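Local coordinates for protein diguanylate cyclase (Marinobacter aquaeolei VT8, PDB 3IGN) that probably joins two GTP molecules into the second messenger c-di-GMP, releasing diphosphate, this piece being its GGDEF domain with c-di-GMP bound, at residues A[40-45]-A[145-150]; A[132-137]-A[164-169]. One frame throughout, in Å; residues are numbered along the deposited sequence.

Overall arrangement
From the N terminus, the chain passes strand 17-18 and helix 19-36 and then enters strand 40-47, in the interior of the mixed sheet. Two helices and a hairpin follow, then helix 100-115 and a small two-stranded sheet, before it returns as strand 130-136 beside 40-47. Helix 144-160 comes next, and its first turns pack on residues 40-45: interaction 1 closes that long loop. The helix leads to strand 166-168, which pairs with residues 132-137 at the sheet edge within this chain; interaction 2 closes the much shorter beta-alpha-beta loop. The segments alternate along the chain, so the two closures cross. Strand 130-136 joins them, Gly133 and Ala135 bonding through their backbones to Met44 and Leu42.

Interaction 1 of 2, residues A[40-45]-A[145-150]; sequences TSLVMF and MQWMQK
Leu42 is the bump here, and the hollow that takes it lies between the indole of Trp147 and the backbone and side chain of Met148. Its CD2 reaches 3.6 Å from Met148 CG and is equally near Met148 CA. The same methyl stands over the face of the five-membered ring of Trp147, 4.3 Å from the centroid and only 5° off the normal, a CH-pi contact. Leu42 CB lies over the same face, displaced toward the rim, 3.6 Å from Trp147 CE2. Trp147 has CG anti to the backbone N (chi1 177°); its CB does not aim at the strand, but the end of the ring comes nearer, and its six-membered part runs past Leu42 to Thr40. There CZ2 comes within 3.7 Å of Ser41 C, and CH2 meets both branches of the Thr40 side chain, with Thr40 CG2 at 4.0 Å. At the other end two selenomethionines cross at about a right angle: the selenium of Met44, on a chain bent at chi2 and chi3, is 4.1 Å from Met148 CE and also approaches the carbonyl O of Met148.

Strand and helix axes make an angle of 57° and come no closer than 8.6 Å. Trp22 and Val26 of helix 19-36 also touch Leu42, so the contact lies in the core of the GGDEF domain, where helices 19-36 and 144-160 meet the central sheet. Ser41 points away, and its OG bonds to the carbonyl O of Thr98, a residue that binds c-di-GMP. No hydrogen bond crosses between the segments, and the indole N-H of Trp147 is satisfied by Ala135 O on the neighbouring strand. Cohesion therefore rests on apolar fit and dispersion, while that one bond to the sheet anchors the ring over Leu42.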
loop_
_atom_site.group_PDB
_atom_site.type_symbol
_atom_site.label_atom_id
_atom_site.label_comp_id
_atom_site.label_asym_id
_atom_site.label_seq_id
_atom_site.Cartn_x
_atom_site.Cartn_y
_atom_site.Cartn_z
ATOM N N THR A 40 -3.208 10.251 12.051
ATOM C CA THR A 40 -3.310 9.896 10.649
ATOM C C THR A 40 -2.068 9.083 10.327
ATOM O O THR A 40 -0.978 9.383 10.805
ATOM C CB THR A 40 -3.416 11.146 9.739
ATOM O OG1 THR A 40 -3.702 10.731 8.396
ATOM C CG2 THR A 40 -2.138 11.948 9.763
ATOM N N SER A 41 -2.248 8.039 9.537
ATOM C CA SER A 41 -1.143 7.160 9.197
ATOM C C SER A 41 -1.080 6.908 7.704
ATOM O O SER A 41 -2.066 7.070 6.986
ATOM C CB SER A 41 -1.306 5.826 9.925
ATOM O OG SER A 41 -1.307 6.003 11.336
ATOM N N LEU A 42 0.097 6.491 7.261
ATOM C CA LEU A 42 0.350 6.186 5.871
ATOM C C LEU A 42 0.888 4.763 5.774
ATOM O O LEU A 42 1.682 4.332 6.614
ATOM C CB LEU A 42 1.396 7.151 5.335
ATOM C CG LEU A 42 1.609 7.195 3.825
ATOM C CD1 LEU A 42 0.396 7.848 3.181
ATOM C CD2 LEU A 42 2.873 7.984 3.513
ATOM N N VAL A 43 0.455 4.043 4.746
ATOM C CA VAL A 43 0.915 2.684 4.510
ATOM C C VAL A 43 1.559 2.642 3.131
ATOM O O VAL A 43 1.107 3.308 2.206
ATOM C CB VAL A 43 -0.251 1.673 4.525
ATOM C CG1 VAL A 43 0.283 0.252 4.286
ATOM C CG2 VAL A 43 -0.995 1.752 5.846
HETATM N N MSE A 44 2.643 1.887 3.012
HETATM C CA MSE A 44 3.330 1.719 1.737
HETATM C C MSE A 44 3.611 0.230 1.714
HETATM O O MSE A 44 4.211 -0.294 2.650
HETATM C CB MSE A 44 4.663 2.475 1.709
HETATM C CG MSE A 44 4.587 3.926 2.129
HETATM SE SE MSE A 44 5.199 5.108 0.731
HETATM C CE MSE A 44 3.703 4.852 -0.419
ATOM N N PHE A 45 3.141 -0.471 0.690
ATOM C CA PHE A 45 3.402 -1.899 0.631
ATOM C C PHE A 45 3.730 -2.381 -0.770
ATOM O O PHE A 45 3.347 -1.759 -1.763
ATOM C CB PHE A 45 2.248 -2.700 1.270
ATOM C CG PHE A 45 0.933 -2.644 0.526
ATOM C CD1 PHE A 45 0.566 -3.679 -0.334
ATOM C CD2 PHE A 45 0.026 -1.612 0.753
ATOM C CE1 PHE A 45 -0.687 -3.694 -0.953
ATOM C CE2 PHE A 45 -1.229 -1.614 0.140
ATOM C CZ PHE A 45 -1.588 -2.659 -0.712
HETATM N N MSE A 145 6.590 14.419 1.790
HETATM C CA MSE A 145 7.509 13.433 1.251
HETATM C C MSE A 145 8.367 12.806 2.338
HETATM O O MSE A 145 8.742 11.644 2.237
HETATM C CB MSE A 145 8.355 14.065 0.154
HETATM C CG MSE A 145 7.485 14.521 -0.993
HETATM SE SE MSE A 145 8.485 15.104 -2.509
HETATM C CE MSE A 145 8.955 13.358 -3.196
ATOM N N GLN A 146 8.657 13.563 3.390
ATOM C CA GLN A 146 9.441 13.020 4.498
ATOM C C GLN A 146 8.574 12.029 5.278
ATOM O O GLN A 146 9.083 11.106 5.909
ATOM C CB GLN A 146 9.951 14.160 5.393
ATOM C CG GLN A 146 11.086 14.946 4.738
ATOM C CD GLN A 146 11.571 16.113 5.578
ATOM O OE1 GLN A 146 11.314 16.178 6.784
ATOM N NE2 GLN A 146 12.287 17.041 4.947
ATOM N N TRP A 147 7.258 12.224 5.218
ATOM C CA TRP A 147 6.305 11.331 5.869
ATOM C C TRP A 147 6.305 10.024 5.063
ATOM O O TRP A 147 6.364 8.926 5.620
ATOM C CB TRP A 147 4.908 11.979 5.860
ATOM C CG TRP A 147 3.800 11.142 6.442
ATOM C CD1 TRP A 147 3.920 10.117 7.341
ATOM C CD2 TRP A 147 2.397 11.309 6.211
ATOM N NE1 TRP A 147 2.677 9.635 7.684
ATOM C CE2 TRP A 147 1.725 10.350 7.008
ATOM C CE3 TRP A 147 1.639 12.174 5.405
ATOM C CZ2 TRP A 147 0.326 10.233 7.028
ATOM C CZ3 TRP A 147 0.236 12.053 5.426
ATOM C CH2 TRP A 147 -0.396 11.091 6.231
HETATM N N MSE A 148 6.243 10.154 3.745
HETATM C CA MSE A 148 6.256 8.985 2.880
HETATM C C MSE A 148 7.559 8.210 3.076
HETATM O O MSE A 148 7.577 6.975 3.019
HETATM C CB MSE A 148 6.113 9.418 1.420
HETATM C CG MSE A 148 4.733 9.942 1.077
HETATM SE SE MSE A 148 4.562 10.309 -0.819
HETATM C CE MSE A 148 5.166 8.602 -1.480
ATOM N N GLN A 149 8.642 8.947 3.291
ATOM C CA GLN A 149 9.948 8.341 3.496
ATOM C C GLN A 149 9.947 7.431 4.712
ATOM O O GLN A 149 10.518 6.348 4.675
ATOM C CB GLN A 149 11.022 9.422 3.654
ATOM C CG GLN A 149 12.416 8.864 3.899
ATOM C CD GLN A 149 13.504 9.898 3.681
ATOM O OE1 GLN A 149 13.248 10.981 3.148
ATOM N NE2 GLN A 149 14.728 9.566 4.078
ATOM N N LYS A 150 9.304 7.864 5.792
ATOM C CA LYS A 150 9.246 7.054 7.007
ATOM C C LYS A 150 8.490 5.751 6.786
ATOM O O LYS A 150 8.882 4.702 7.304
ATOM C CB LYS A 150 8.598 7.841 8.152
ATOM C CG LYS A 150 9.453 8.980 8.669
ATOM C CD LYS A 150 10.820 8.494 9.151
ATOM C CE LYS A 150 10.802 8.026 10.597
ATOM N NZ LYS A 150 12.168 7.621 11.037
#

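Interaction 2 of 2, residues A[132-137]-A[164-169]; sequences MGIAQL and NKVVVS
Ser169 N gives Ile134 O the shortest bond of the contact, 2.8 Å and fairly straight (164° at the hydrogen). It is one rung of a parallel ladder that completes a beta-alpha-beta unit, in which strand 130-136 runs through helix 144-160 into strand 166-168. Val167 is gripped at both ends: its N donates to Met132 O, and its O accepts from Ile134 N, each at 2.9 Å. The O of Val167 also receives a CA-H contact from Gly133, and Met132 N reaches back to Lys165 O to finish the ladder.

Ile134, Val166 and Val168 face helix 100-115, the helix that carries Arg109 of the c-di-GMP site. Ile134 puts CG1 beside its own backbone N (chi1 -66°), and CD1 beyond it lies across both valines, tightly against Val166 CG1 (3.4 Å) and more loosely against Val168 CG2 (4.1 Å). On the other face Val167 touches Ala158 of helix 144-160. Past the last direct rung a water carries the pairing on, accepting from Gln136 N at 3.0 Å and donating to Ser169 O at 2.9 Å.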
loop_
_atom_site.group_PDB
_atom_site.type_symbol
_atom_site.label_atom_id
_atom_site.label_comp_id
_atom_site.label_asym_id
_atom_site.label_seq_id
_atom_site.Cartn_x
_atom_site.Cartn_y
_atom_site.Cartn_z
HETATM N N MSE A 132 4.584 -4.820 4.300
HETATM C CA MSE A 132 3.939 -3.527 4.516
HETATM C C MSE A 132 4.618 -2.652 5.562
HETATM O O MSE A 132 5.082 -3.142 6.592
HETATM C CB MSE A 132 2.481 -3.757 4.919
HETATM C CG MSE A 132 1.780 -4.807 4.062
HETATM SE SE MSE A 132 -0.054 -5.121 4.585
HETATM C CE MSE A 132 0.250 -6.343 5.989
ATOM N N GLY A 133 4.659 -1.352 5.284
ATOM C CA GLY A 133 5.257 -0.399 6.200
ATOM C C GLY A 133 4.248 0.656 6.600
ATOM O O GLY A 133 3.540 1.187 5.748
ATOM N N ILE A 134 4.192 0.961 7.893
ATOM C CA ILE A 134 3.252 1.944 8.432
ATOM C C ILE A 134 3.995 3.088 9.107
ATOM O O ILE A 134 4.972 2.873 9.815
ATOM C CB ILE A 134 2.334 1.307 9.511
ATOM C CG1 ILE A 134 1.421 0.250 8.896
ATOM C CG2 ILE A 134 1.503 2.393 10.215
ATOM C CD1 ILE A 134 0.759 -0.624 9.953
ATOM N N ALA A 135 3.534 4.312 8.878
ATOM C CA ALA A 135 4.129 5.460 9.522
ATOM C C ALA A 135 3.029 6.422 9.937
ATOM O O ALA A 135 2.351 7.015 9.090
ATOM C CB ALA A 135 5.121 6.168 8.590
ATOM N N GLN A 136 2.821 6.549 11.241
ATOM C CA GLN A 136 1.834 7.506 11.717
ATOM C C GLN A 136 2.550 8.847 11.633
ATOM O O GLN A 136 3.743 8.943 11.919
ATOM C CB GLN A 136 1.409 7.221 13.162
ATOM C CG GLN A 136 0.557 8.362 13.752
ATOM C CD GLN A 136 -0.109 7.996 15.067
ATOM O OE1 GLN A 136 0.065 6.892 15.572
ATOM N NE2 GLN A 136 -0.883 8.933 15.628
ATOM N N LEU A 137 1.832 9.881 11.225
ATOM C CA LEU A 137 2.421 11.199 11.107
ATOM C C LEU A 137 2.636 11.878 12.454
ATOM O O LEU A 137 1.733 11.926 13.286
ATOM C CB LEU A 137 1.531 12.073 10.218
ATOM C CG LEU A 137 1.982 13.499 9.884
ATOM C CD1 LEU A 137 3.369 13.502 9.262
ATOM C CD2 LEU A 137 0.962 14.127 8.930
ATOM N N ASN A 164 6.318 -10.839 4.184
ATOM C CA ASN A 164 4.991 -11.298 4.614
ATOM C C ASN A 164 4.729 -10.815 6.030
ATOM O O ASN A 164 4.336 -11.581 6.917
ATOM C CB ASN A 164 4.885 -12.826 4.542
ATOM C CG ASN A 164 3.485 -13.324 4.842
ATOM O OD1 ASN A 164 2.500 -12.619 4.604
ATOM N ND2 ASN A 164 3.386 -14.550 5.352
ATOM N N LYS A 165 4.932 -9.518 6.227
ATOM C CA LYS A 165 4.776 -8.917 7.540
ATOM C C LYS A 165 4.511 -7.425 7.464
ATOM O O LYS A 165 4.710 -6.794 6.426
ATOM C CB LYS A 165 6.050 -9.135 8.346
ATOM C CG LYS A 165 7.304 -8.780 7.535
ATOM C CD LYS A 165 8.533 -8.609 8.405
ATOM C CE LYS A 165 8.595 -9.652 9.487
ATOM N NZ LYS A 165 9.160 -9.043 10.718
ATOM N N VAL A 166 4.082 -6.877 8.597
ATOM C CA VAL A 166 3.786 -5.457 8.726
ATOM C C VAL A 166 4.758 -4.866 9.731
ATOM O O VAL A 166 4.919 -5.403 10.828
ATOM C CB VAL A 166 2.378 -5.213 9.304
ATOM C CG1 VAL A 166 2.034 -3.729 9.232
ATOM C CG2 VAL A 166 1.369 -6.047 8.599
ATOM N N VAL A 167 5.395 -3.755 9.372
ATOM C CA VAL A 167 6.319 -3.103 10.287
ATOM C C VAL A 167 5.872 -1.671 10.513
ATOM O O VAL A 167 5.535 -0.968 9.565
ATOM C CB VAL A 167 7.768 -3.082 9.742
ATOM C CG1 VAL A 167 8.614 -2.095 10.559
ATOM C CG2 VAL A 167 8.377 -4.475 9.837
ATOM N N VAL A 168 5.856 -1.252 11.771
ATOM C CA VAL A 168 5.476 0.110 12.114
ATOM C C VAL A 168 6.752 0.916 12.329
ATOM O O VAL A 168 7.672 0.462 13.017
ATOM C CB VAL A 168 4.633 0.153 13.403
ATOM C CG1 VAL A 168 4.404 1.592 13.829
ATOM C CG2 VAL A 168 3.306 -0.556 13.182
ATOM N N SER A 169 6.809 2.106 11.728
ATOM C CA SER A 169 7.965 2.980 11.860
ATOM C C SER A 169 8.059 3.499 13.288
ATOM O O SER A 169 7.067 3.957 13.853
ATOM C CB SER A 169 7.845 4.166 10.903
ATOM O OG SER A 169 8.877 5.113 11.137
HETATM O O HOH W 1 4.482 4.994 13.154
#